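Local coordinates for protein aspartate aminotransferase (Plasmodium falciparum, PDB 3K7Y) that probably catalyses, with pyridoxal 5'-phosphate as cofactor, the transfer of the amino group of L-aspartate to 2-oxoglutarate, giving oxaloacetate and L-glutamate, at residues E123-N129 with F144-I149; V177-I181 with I210-I214; F196-I200 with L229-F234; A240-S246 with A258-V264. All coordinates share one frame; numbering follows the deposited sequence.

Interaction 1. Residues E123-N129 with F144-I149; sequences ETLYVTN and FNLKYI
A beta-alpha-beta crossover brings E123-N129 and F144-I149 together as parallel neighbours, T124 beside N145 through to T128 beside I149, with helix 133-140 making the connection. The bonds swing from side to side: N145 N donates to E123 O at 2.9 Å, N145 O accepts from L125 N, and the alternation runs on to N129 N, which reaches I149 O at 2.7 Å. On one face of the pair, L125 bends toward its neighbour. Its methyl L125 CD1 settles over the F144 ring as a CH-pi contact, 3.5 Å from the centroid and displaced toward the rim. V127 continues this face, its CB 4.0 Å from L146 CD1, and its CG1 runs alongside the Y148 ring. On the other face Y126 and K147 point the same way. K147 CB lies 3.4 Å from Y126 CE1, and with CG beside its own backbone N (chi1 -68°) the chain carries CD along the ring toward the hydroxyl. I149 CD1 comes to Y126 CB at 4.0 Å. Helices 105-118 and 133-140 cover the L125 and F144 side, and L146 also meets 133-140. Strand 176-179 takes the far edge of strand 124-128 through Y126, whose backbone bonds to S176 and I178.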
# COMPACT_ATOMS: atom_id res chain seq x y z
N GLU A 123 18.32 -8.04 -15.50
CA GLU A 123 18.99 -6.78 -15.80
C GLU A 123 18.25 -5.95 -16.84
O GLU A 123 18.46 -4.74 -16.95
CB GLU A 123 20.42 -7.04 -16.27
CG GLU A 123 21.32 -5.84 -16.13
CD GLU A 123 22.69 -6.08 -16.72
OE1 GLU A 123 23.04 -5.41 -17.73
OE2 GLU A 123 23.42 -6.94 -16.17
N THR A 124 17.36 -6.61 -17.57
CA THR A 124 16.77 -6.05 -18.77
C THR A 124 15.33 -6.51 -18.85
O THR A 124 15.04 -7.67 -18.58
CB THR A 124 17.49 -6.62 -19.99
OG1 THR A 124 18.01 -7.92 -19.65
CG2 THR A 124 18.65 -5.73 -20.42
N LEU A 125 14.43 -5.59 -19.21
CA LEU A 125 12.99 -5.90 -19.39
C LEU A 125 12.51 -5.38 -20.72
O LEU A 125 12.77 -4.23 -21.07
CB LEU A 125 12.13 -5.27 -18.29
CG LEU A 125 12.22 -5.87 -16.88
CD1 LEU A 125 12.30 -4.76 -15.89
CD2 LEU A 125 11.05 -6.77 -16.55
N TYR A 126 11.81 -6.24 -21.45
CA TYR A 126 11.20 -5.84 -22.70
C TYR A 126 9.75 -5.41 -22.51
O TYR A 126 8.98 -6.00 -21.73
CB TYR A 126 11.33 -6.94 -23.74
CG TYR A 126 12.77 -7.17 -24.10
CD1 TYR A 126 13.43 -6.36 -25.04
CD2 TYR A 126 13.49 -8.20 -23.50
CE1 TYR A 126 14.76 -6.57 -25.35
CE2 TYR A 126 14.82 -8.41 -23.81
CZ TYR A 126 15.45 -7.61 -24.73
OH TYR A 126 16.78 -7.86 -24.99
N VAL A 127 9.39 -4.36 -23.24
CA VAL A 127 8.06 -3.79 -23.15
C VAL A 127 7.58 -3.55 -24.58
O VAL A 127 8.39 -3.27 -25.45
CB VAL A 127 8.12 -2.51 -22.27
CG1 VAL A 127 8.25 -1.26 -23.09
CG2 VAL A 127 6.93 -2.43 -21.39
N THR A 128 6.29 -3.72 -24.86
CA THR A 128 5.84 -3.57 -26.27
C THR A 128 5.63 -2.10 -26.58
O THR A 128 5.16 -1.35 -25.74
CB THR A 128 4.54 -4.40 -26.63
OG1 THR A 128 3.44 -4.03 -25.78
CG2 THR A 128 4.78 -5.89 -26.51
N ASN A 129 5.99 -1.67 -27.79
CA ASN A 129 5.84 -0.27 -28.14
C ASN A 129 4.50 0.04 -28.77
O ASN A 129 4.08 -0.68 -29.66
CB ASN A 129 6.95 0.21 -29.05
CG ASN A 129 6.72 1.62 -29.52
OD1 ASN A 129 5.92 1.85 -30.42
ND2 ASN A 129 7.41 2.58 -28.91
N PHE A 144 16.69 -0.87 -14.27
CA PHE A 144 16.68 -1.97 -15.21
C PHE A 144 16.98 -1.32 -16.56
O PHE A 144 16.78 -0.11 -16.73
CB PHE A 144 15.28 -2.56 -15.33
CG PHE A 144 14.84 -3.43 -14.17
CD1 PHE A 144 15.28 -4.74 -14.04
CD2 PHE A 144 13.87 -2.96 -13.26
CE1 PHE A 144 14.83 -5.53 -13.00
CE2 PHE A 144 13.41 -3.76 -12.22
CZ PHE A 144 13.89 -5.03 -12.08
N ASN A 145 17.45 -2.11 -17.53
CA ASN A 145 17.52 -1.65 -18.91
C ASN A 145 16.15 -1.82 -19.43
O ASN A 145 15.57 -2.87 -19.26
CB ASN A 145 18.45 -2.51 -19.75
CG ASN A 145 19.89 -2.42 -19.33
OD1 ASN A 145 20.35 -1.36 -18.88
ND2 ASN A 145 20.61 -3.53 -19.45
N LEU A 146 15.60 -0.78 -20.04
CA LEU A 146 14.29 -0.88 -20.66
C LEU A 146 14.46 -0.92 -22.16
O LEU A 146 15.01 0.03 -22.75
CB LEU A 146 13.35 0.27 -20.26
CG LEU A 146 11.94 0.13 -20.86
CD1 LEU A 146 11.19 -1.03 -20.22
CD2 LEU A 146 11.11 1.40 -20.76
N LYS A 147 13.98 -2.01 -22.76
CA LYS A 147 14.02 -2.14 -24.21
C LYS A 147 12.63 -2.34 -24.79
O LYS A 147 11.75 -2.89 -24.12
CB LYS A 147 14.96 -3.26 -24.62
CG LYS A 147 16.41 -2.92 -24.32
CD LYS A 147 17.33 -4.10 -24.50
CE LYS A 147 18.75 -3.61 -24.43
NZ LYS A 147 18.91 -2.40 -25.28
N TYR A 148 12.45 -1.88 -26.04
CA TYR A 148 11.14 -1.85 -26.69
C TYR A 148 11.03 -2.83 -27.82
O TYR A 148 11.91 -2.89 -28.65
CB TYR A 148 10.83 -0.45 -27.24
CG TYR A 148 10.79 0.63 -26.19
CD1 TYR A 148 9.57 1.22 -25.82
CD2 TYR A 148 11.96 1.06 -25.56
CE1 TYR A 148 9.53 2.22 -24.84
CE2 TYR A 148 11.94 2.05 -24.60
CZ TYR A 148 10.73 2.63 -24.24
OH TYR A 148 10.74 3.61 -23.27
N ILE A 149 9.93 -3.58 -27.84
CA ILE A 149 9.56 -4.48 -28.94
C ILE A 149 8.53 -3.79 -29.85
O ILE A 149 7.59 -3.15 -29.35
CB ILE A 149 8.93 -5.80 -28.39
CG1 ILE A 149 10.00 -6.67 -27.75
CG2 ILE A 149 8.24 -6.61 -29.48
CD1 ILE A 149 9.43 -7.97 -27.16

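Interaction 2. Residues V177-I181 with I210-I214; sequences VILQI and IIFDI. With PLP (pyridoxal-5'-phosphate), chain B.
V177-I181 and I210-I214 run parallel, their strand axes 4.8 Å apart and inclined at 26°, and three backbone bonds join them: I211 N to V177 O (2.8 Å), L179 N to I211 O (2.9 Å) and D213 N to L179 O (2.8 Å). V177, L179, I210 and F212 project from one face. I210 turns both of its branches to use there, CD1 reaching V177 CB at 3.7 Å while CG2, the branch opposite the backbone N, meets L179 CD1 at 4.0 Å and also lies over the F212 ring. That ring receives I181 CG2 in its plane, 3.9 Å from F212 CD2, and is thus bordered at its edge as well as on a face. Past the paired residues, Q180 and D213 extend side by side toward the cofactor. CG of D213 stands opposite its backbone N (chi1 -162°), which carries the carboxylate out to the pyridine ring and puts OD2 2.7 Å from PLP N1, the approach expected of the pyridine-binding aspartate of this family. I181, F212 and I214 rest on helix 229-235, and F212 makes edge-to-face pairs with F234 and F241. Helix 105-118 covers I211 and D213, while strands 124-128 and 241-246 flank the pair.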
# COMPACT_ATOMS: atom_id res chain seq x y z
N VAL A 177 9.46 -10.34 -20.48
CA VAL A 177 8.62 -9.48 -21.32
C VAL A 177 7.27 -9.21 -20.68
O VAL A 177 6.63 -10.11 -20.14
CB VAL A 177 8.41 -10.08 -22.73
CG1 VAL A 177 7.58 -9.13 -23.60
CG2 VAL A 177 9.72 -10.36 -23.39
N ILE A 178 6.84 -7.95 -20.76
CA ILE A 178 5.53 -7.51 -20.28
C ILE A 178 4.54 -7.41 -21.45
O ILE A 178 4.80 -6.73 -22.44
CB ILE A 178 5.63 -6.15 -19.56
CG1 ILE A 178 6.43 -6.30 -18.27
CG2 ILE A 178 4.25 -5.58 -19.29
CD1 ILE A 178 7.19 -5.05 -17.88
N LEU A 179 3.43 -8.12 -21.34
CA LEU A 179 2.44 -8.12 -22.40
C LEU A 179 1.10 -7.68 -21.87
O LEU A 179 0.64 -8.14 -20.80
CB LEU A 179 2.30 -9.50 -23.04
CG LEU A 179 3.46 -9.96 -23.91
CD1 LEU A 179 3.26 -11.39 -24.37
CD2 LEU A 179 3.69 -9.04 -25.12
N GLN A 180 0.50 -6.77 -22.63
CA GLN A 180 -0.91 -6.44 -22.51
C GLN A 180 -1.57 -7.09 -23.71
O GLN A 180 -1.36 -6.66 -24.85
CB GLN A 180 -1.13 -4.93 -22.56
CG GLN A 180 -0.47 -4.13 -21.50
CD GLN A 180 -0.90 -2.68 -21.56
OE1 GLN A 180 -0.09 -1.78 -21.82
NE2 GLN A 180 -2.19 -2.43 -21.33
N ILE A 181 -2.34 -8.13 -23.45
CA ILE A 181 -2.90 -8.95 -24.50
C ILE A 181 -4.29 -8.50 -24.91
O ILE A 181 -4.79 -8.91 -25.95
CB ILE A 181 -2.99 -10.39 -24.05
CG1 ILE A 181 -3.91 -10.50 -22.84
CG2 ILE A 181 -1.61 -10.92 -23.75
CD1 ILE A 181 -4.04 -11.87 -22.33
N ILE A 210 7.27 -14.50 -19.22
CA ILE A 210 6.20 -13.56 -19.53
C ILE A 210 5.46 -13.02 -18.29
O ILE A 210 5.19 -13.74 -17.32
CB ILE A 210 5.23 -14.13 -20.60
CG1 ILE A 210 6.00 -14.49 -21.89
CG2 ILE A 210 4.10 -13.15 -20.90
CD1 ILE A 210 6.63 -13.33 -22.66
N ILE A 211 5.17 -11.73 -18.31
CA ILE A 211 4.39 -11.09 -17.26
C ILE A 211 3.20 -10.49 -17.96
O ILE A 211 3.36 -9.60 -18.79
CB ILE A 211 5.18 -9.95 -16.53
CG1 ILE A 211 6.35 -10.51 -15.70
CG2 ILE A 211 4.23 -9.12 -15.65
CD1 ILE A 211 7.62 -10.81 -16.50
N PHE A 212 2.01 -10.99 -17.65
CA PHE A 212 0.81 -10.47 -18.27
C PHE A 212 0.27 -9.33 -17.43
O PHE A 212 0.17 -9.44 -16.19
CB PHE A 212 -0.24 -11.57 -18.40
CG PHE A 212 0.19 -12.73 -19.25
CD1 PHE A 212 0.85 -13.82 -18.69
CD2 PHE A 212 -0.08 -12.73 -20.61
CE1 PHE A 212 1.25 -14.91 -19.48
CE2 PHE A 212 0.32 -13.81 -21.42
CZ PHE A 212 0.98 -14.90 -20.84
N ASP A 213 -0.08 -8.23 -18.09
CA ASP A 213 -0.77 -7.15 -17.39
C ASP A 213 -2.27 -7.15 -17.69
O ASP A 213 -2.70 -6.85 -18.82
CB ASP A 213 -0.16 -5.78 -17.69
CG ASP A 213 -0.56 -4.72 -16.66
OD1 ASP A 213 -1.41 -5.00 -15.75
OD2 ASP A 213 -0.03 -3.59 -16.74
N ILE A 214 -3.06 -7.47 -16.67
CA ILE A 214 -4.50 -7.55 -16.82
C ILE A 214 -5.21 -6.52 -15.93
O ILE A 214 -5.49 -6.79 -14.76
CB ILE A 214 -5.00 -9.01 -16.59
CG1 ILE A 214 -4.86 -9.80 -17.88
CG2 ILE A 214 -6.47 -9.04 -16.21
CD1 ILE A 214 -3.61 -10.56 -17.96
N1 PLP B . -1.79 -1.70 -15.91
C2 PLP B . -2.50 -1.01 -16.86
C2A PLP B . -2.29 -1.37 -18.28
C3 PLP B . -3.41 -0.03 -16.47
O3 PLP B . -4.14 0.64 -17.42
C4 PLP B . -3.57 0.27 -15.12
C4A PLP B . -4.66 1.23 -14.75
O4A PLP B . -5.78 0.79 -14.46
C5 PLP B . -2.84 -0.43 -14.14
C6 PLP B . -1.94 -1.41 -14.56
C5A PLP B . -2.94 -0.17 -12.63
O4P PLP B . -4.24 -0.14 -12.07
P PLP B . -4.46 0.30 -10.52
O1P PLP B . -5.68 -0.35 -9.94
O2P PLP B . -4.72 1.78 -10.46
O3P PLP B . -3.23 -0.12 -9.74

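Interaction 3. Residues F196-I200 with L229-F234; sequences FDEII and LLIRKF
L230 and the F196 ring form the middle of this helix-helix contact, with L230 CG over one ring face, 4.1 Å from the centroid, in a CH-pi contact. L229 approaches the same ring from another direction: its side chain crosses that of F196 at about a right angle, and CD2 comes up in the ring plane to 3.5 Å from CE1. One turn further on, I200 repeats the pattern with the roles exchanged. Its CG1 lies beside the backbone N and the chain bends again at the next bond (chi2 -72°), which brings CD1 across to the F234 face, 3.7 Å from that centroid, and within 3.7 Å of L230 CD2. Outside these apolar groups, K233 extends past the F196 edge and ends at D197. The salt bridge is uneven: K233 NZ is 3.0 Å from D197 OD2, met on the syn side but 31° out of the carboxylate plane, and its bond to OD1 is weak. The short helical segments stand 10.4 Å apart at an angle of 47°. Beneath them lies the large sheet, met by L230 through F212 and by I231 through F212 and I214, while I199 turns to L165 of helix 161-170 and I239 closes the end beside I200 and F234.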
# COMPACT_ATOMS: atom_id res chain seq x y z
N PHE A 196 -2.25 -16.57 -31.38
CA PHE A 196 -1.85 -17.19 -30.13
C PHE A 196 -0.86 -18.33 -30.37
O PHE A 196 0.27 -18.27 -29.89
CB PHE A 196 -3.06 -17.71 -29.33
CG PHE A 196 -4.03 -16.64 -28.88
CD1 PHE A 196 -5.25 -17.00 -28.32
CD2 PHE A 196 -3.73 -15.29 -29.01
CE1 PHE A 196 -6.15 -16.04 -27.90
CE2 PHE A 196 -4.63 -14.32 -28.58
CZ PHE A 196 -5.85 -14.70 -28.03
N ASP A 197 -1.26 -19.34 -31.14
CA ASP A 197 -0.48 -20.57 -31.28
C ASP A 197 0.96 -20.33 -31.72
O ASP A 197 1.88 -21.02 -31.26
CB ASP A 197 -1.15 -21.55 -32.25
CG ASP A 197 -2.63 -21.70 -32.00
OD1 ASP A 197 -3.40 -20.76 -32.35
OD2 ASP A 197 -3.03 -22.77 -31.49
N GLU A 198 1.16 -19.38 -32.62
CA GLU A 198 2.51 -19.12 -33.08
C GLU A 198 3.36 -18.68 -31.88
O GLU A 198 4.41 -19.26 -31.61
CB GLU A 198 2.53 -18.09 -34.20
CG GLU A 198 3.73 -18.22 -35.14
CD GLU A 198 3.72 -17.20 -36.28
OE1 GLU A 198 4.82 -16.73 -36.66
OE2 GLU A 198 2.63 -16.87 -36.79
N ILE A 199 2.87 -17.67 -31.17
CA ILE A 199 3.49 -17.19 -29.93
C ILE A 199 3.89 -18.34 -29.00
O ILE A 199 5.05 -18.47 -28.63
CB ILE A 199 2.55 -16.21 -29.18
CG1 ILE A 199 2.30 -14.96 -30.02
CG2 ILE A 199 3.11 -15.85 -27.83
CD1 ILE A 199 1.04 -14.21 -29.67
N ILE A 200 2.92 -19.17 -28.64
CA ILE A 200 3.19 -20.26 -27.74
C ILE A 200 4.44 -20.97 -28.23
O ILE A 200 5.31 -21.31 -27.45
CB ILE A 200 2.01 -21.24 -27.67
CG1 ILE A 200 0.71 -20.48 -27.37
CG2 ILE A 200 2.28 -22.35 -26.64
CD1 ILE A 200 0.57 -19.94 -25.94
N LEU A 229 -7.83 -15.39 -22.87
CA LEU A 229 -7.62 -16.67 -23.55
C LEU A 229 -6.16 -17.07 -23.67
O LEU A 229 -5.80 -18.21 -23.37
CB LEU A 229 -8.30 -16.74 -24.93
CG LEU A 229 -8.15 -18.03 -25.75
CD1 LEU A 229 -8.50 -19.29 -24.96
CD2 LEU A 229 -8.99 -17.96 -27.00
N LEU A 230 -5.32 -16.13 -24.10
CA LEU A 230 -3.92 -16.45 -24.32
C LEU A 230 -3.35 -17.10 -23.09
O LEU A 230 -2.59 -18.07 -23.19
CB LEU A 230 -3.11 -15.21 -24.64
CG LEU A 230 -1.98 -15.35 -25.66
CD1 LEU A 230 -0.90 -14.35 -25.29
CD2 LEU A 230 -1.38 -16.75 -25.79
N ILE A 231 -3.74 -16.59 -21.93
CA ILE A 231 -3.25 -17.10 -20.66
C ILE A 231 -3.67 -18.55 -20.52
O ILE A 231 -2.85 -19.41 -20.18
CB ILE A 231 -3.74 -16.26 -19.47
CG1 ILE A 231 -3.07 -14.89 -19.49
CG2 ILE A 231 -3.44 -16.96 -18.15
CD1 ILE A 231 -3.59 -13.90 -18.49
N ARG A 232 -4.94 -18.83 -20.80
CA ARG A 232 -5.48 -20.19 -20.65
C ARG A 232 -4.88 -21.16 -21.66
O ARG A 232 -4.56 -22.31 -21.33
CB ARG A 232 -7.00 -20.18 -20.69
CG ARG A 232 -7.59 -19.79 -19.35
CD ARG A 232 -9.01 -19.32 -19.47
NE ARG A 232 -9.39 -18.45 -18.37
CZ ARG A 232 -10.64 -18.31 -17.93
NH1 ARG A 232 -11.61 -19.01 -18.48
NH2 ARG A 232 -10.91 -17.48 -16.93
N LYS A 233 -4.69 -20.68 -22.88
CA LYS A 233 -3.99 -21.46 -23.89
C LYS A 233 -2.56 -21.76 -23.41
O LYS A 233 -2.16 -22.92 -23.39
CB LYS A 233 -4.03 -20.76 -25.24
CG LYS A 233 -4.14 -21.74 -26.39
CD LYS A 233 -4.91 -21.19 -27.59
CE LYS A 233 -4.79 -22.19 -28.76
NZ LYS A 233 -5.47 -21.79 -30.03
N PHE A 234 -1.82 -20.73 -22.99
CA PHE A 234 -0.50 -20.87 -22.34
C PHE A 234 -0.47 -21.96 -21.28
O PHE A 234 0.47 -22.75 -21.21
CB PHE A 234 -0.12 -19.57 -21.64
CG PHE A 234 0.88 -18.73 -22.38
CD1 PHE A 234 0.47 -17.78 -23.30
CD2 PHE A 234 2.23 -18.86 -22.11
CE1 PHE A 234 1.41 -16.99 -23.97
CE2 PHE A 234 3.16 -18.07 -22.78
CZ PHE A 234 2.75 -17.14 -23.71

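Interaction 4. Residues A240-S246 with A258-V264; sequences AFSVCQS and AGALHIV. With PLP (pyridoxal-5'-phosphate), chain B.
S246 OG, at the end of the strand where S246 pairs with G259, is held by two groups: it donates to a phosphate oxygen of the cofactor, PLP O1P, at 2.8 Å and accepts from the backbone N of S248. The hydroxyl points there because OG stands opposite its own backbone N (chi1 171°). Behind it, A240-S246 and A258-V264 form an antiparallel beta hairpin. V243 and H262 are a hydrogen-bonded pair, joined by V243 N to H262 O at 2.6 Å and H262 N to V243 O at 2.7 Å. Q245 and A260 are bonded likewise in both directions, whereas S242-I263, C244-L261 and S246-G259 are non-hydrogen-bonded pairs. V243, Q245, A260 and H262 share one face, with V243 CB 3.9 Å from H262 CB. The extended Q245 chain carries its amide to the imidazole edge, the two planes 52° apart, without the angle of a hydrogen bond. H262 and Q245 meet I85 of helix 75-86 there. C244 SG and L261 CD2 touch at 4.2 Å on the reverse face, against helix 105-118. At the hairpin's far end V264 CG2 lies over the F241 ring, 4.2 Å from the centroid, and V264 CG1 leans on A240, which itself packs against D2 of the second subunit.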
# COMPACT_ATOMS: atom_id res chain seq x y z
N ALA A 240 5.34 -21.48 -17.69
CA ALA A 240 5.32 -20.65 -16.47
C ALA A 240 5.34 -19.15 -16.78
O ALA A 240 5.92 -18.72 -17.79
CB ALA A 240 6.46 -21.04 -15.56
N PHE A 241 4.72 -18.34 -15.93
CA PHE A 241 4.61 -16.90 -16.18
C PHE A 241 4.09 -16.15 -14.95
O PHE A 241 4.01 -16.73 -13.87
CB PHE A 241 3.69 -16.65 -17.39
CG PHE A 241 2.36 -17.35 -17.28
CD1 PHE A 241 2.10 -18.48 -18.02
CD2 PHE A 241 1.37 -16.86 -16.44
CE1 PHE A 241 0.88 -19.12 -17.93
CE2 PHE A 241 0.15 -17.49 -16.33
CZ PHE A 241 -0.09 -18.62 -17.07
N SER A 242 3.74 -14.89 -15.12
CA SER A 242 3.22 -14.09 -14.02
C SER A 242 2.06 -13.23 -14.44
O SER A 242 1.95 -12.84 -15.61
CB SER A 242 4.31 -13.20 -13.45
OG SER A 242 5.13 -13.94 -12.60
N VAL A 243 1.20 -12.92 -13.47
CA VAL A 243 0.03 -12.09 -13.77
C VAL A 243 -0.14 -10.98 -12.73
O VAL A 243 -0.21 -11.24 -11.52
CB VAL A 243 -1.27 -12.94 -13.88
CG1 VAL A 243 -2.38 -12.11 -14.52
CG2 VAL A 243 -1.04 -14.21 -14.68
N CYS A 244 -0.18 -9.74 -13.21
CA CYS A 244 -0.59 -8.61 -12.39
C CYS A 244 -2.02 -8.29 -12.75
O CYS A 244 -2.32 -8.05 -13.92
CB CYS A 244 0.30 -7.40 -12.64
SG CYS A 244 2.05 -7.75 -12.30
N GLN A 245 -2.89 -8.28 -11.75
CA GLN A 245 -4.33 -8.17 -11.97
C GLN A 245 -4.91 -7.04 -11.15
O GLN A 245 -4.69 -6.99 -9.94
CB GLN A 245 -4.96 -9.51 -11.62
CG GLN A 245 -6.40 -9.53 -11.12
CD GLN A 245 -6.98 -10.95 -11.16
OE1 GLN A 245 -8.18 -11.16 -11.01
NE2 GLN A 245 -6.11 -11.92 -11.40
N SER A 246 -5.61 -6.12 -11.81
CA SER A 246 -6.27 -5.00 -11.16
C SER A 246 -7.77 -5.16 -11.24
O SER A 246 -8.28 -5.69 -12.23
CB SER A 246 -5.89 -3.68 -11.82
OG SER A 246 -6.71 -2.62 -11.32
N ALA A 258 -7.69 -2.38 -5.20
CA ALA A 258 -7.74 -3.86 -5.22
C ALA A 258 -6.90 -4.45 -6.37
O ALA A 258 -7.14 -4.15 -7.56
CB ALA A 258 -9.18 -4.35 -5.29
N GLY A 259 -5.91 -5.28 -6.02
CA GLY A 259 -5.08 -5.96 -7.01
C GLY A 259 -4.48 -7.28 -6.55
O GLY A 259 -4.42 -7.56 -5.35
N ALA A 260 -4.02 -8.10 -7.49
CA ALA A 260 -3.39 -9.36 -7.16
C ALA A 260 -2.14 -9.63 -8.01
O ALA A 260 -1.97 -9.02 -9.05
CB ALA A 260 -4.38 -10.48 -7.31
N LEU A 261 -1.28 -10.53 -7.54
CA LEU A 261 -0.07 -10.96 -8.26
C LEU A 261 -0.05 -12.49 -8.34
O LEU A 261 -0.02 -13.15 -7.31
CB LEU A 261 1.19 -10.52 -7.50
CG LEU A 261 2.53 -10.15 -8.17
CD1 LEU A 261 3.74 -10.44 -7.25
CD2 LEU A 261 2.74 -10.79 -9.54
N HIS A 262 -0.05 -13.05 -9.55
CA HIS A 262 0.03 -14.50 -9.70
C HIS A 262 1.34 -14.94 -10.32
O HIS A 262 1.73 -14.45 -11.38
CB HIS A 262 -1.13 -15.02 -10.54
CG HIS A 262 -2.47 -14.55 -10.06
ND1 HIS A 262 -3.12 -15.11 -8.98
CD2 HIS A 262 -3.26 -13.54 -10.50
CE1 HIS A 262 -4.26 -14.47 -8.78
NE2 HIS A 262 -4.37 -13.52 -9.69
N ILE A 263 2.03 -15.85 -9.64
CA ILE A 263 3.27 -16.44 -10.16
C ILE A 263 3.12 -17.95 -10.25
O ILE A 263 2.77 -18.61 -9.27
CB ILE A 263 4.52 -16.08 -9.32
CG1 ILE A 263 4.75 -14.56 -9.33
CG2 ILE A 263 5.77 -16.81 -9.86
CD1 ILE A 263 5.78 -14.10 -8.37
N VAL A 264 3.39 -18.49 -11.44
CA VAL A 264 3.21 -19.91 -11.71
C VAL A 264 4.50 -20.65 -11.38
O VAL A 264 5.57 -20.30 -11.88
CB VAL A 264 2.75 -20.14 -13.19
CG1 VAL A 264 2.93 -21.60 -13.60
CG2 VAL A 264 1.30 -19.72 -13.39
N1 PLP B . -1.79 -1.70 -15.91
C2 PLP B . -2.50 -1.01 -16.86
C2A PLP B . -2.29 -1.37 -18.28
C3 PLP B . -3.41 -0.03 -16.47
O3 PLP B . -4.14 0.64 -17.42
C4 PLP B . -3.57 0.27 -15.12
C4A PLP B . -4.66 1.23 -14.75
O4A PLP B . -5.78 0.79 -14.46
C5 PLP B . -2.84 -0.43 -14.14
C6 PLP B . -1.94 -1.41 -14.56
C5A PLP B . -2.94 -0.17 -12.63
O4P PLP B . -4.24 -0.14 -12.07
P PLP B . -4.46 0.30 -10.52
O1P PLP B . -5.68 -0.35 -9.94
O2P PLP B . -4.72 1.78 -10.46
O3P PLP B . -3.23 -0.12 -9.74

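Overall arrangement
Interactions 1, 2 and 4 belong to one mixed sheet, and interaction 3 lies against it. Along the chain interaction 1 closes first; interactions 2 and 3 then alternate, because helix 193-206 joins the two strands of interaction 2 and helix 229-235 follows the second of them; interaction 4 comes last. Across the sheet, strand 124-128 neighbours 176-179 and strand 209-214 neighbours 241-246, so the contact centres of 1 and 2 are 12 Å apart and those of 2 and 4 are 10 Å apart. Interaction 3, its centre 12 Å from that of interaction 2, places I231 against I214 and F234 beside F212 and F241. Interactions 2 and 4 deliver D213 and S246 to two different groups of the cofactor, its pyridine nitrogen and its phosphate.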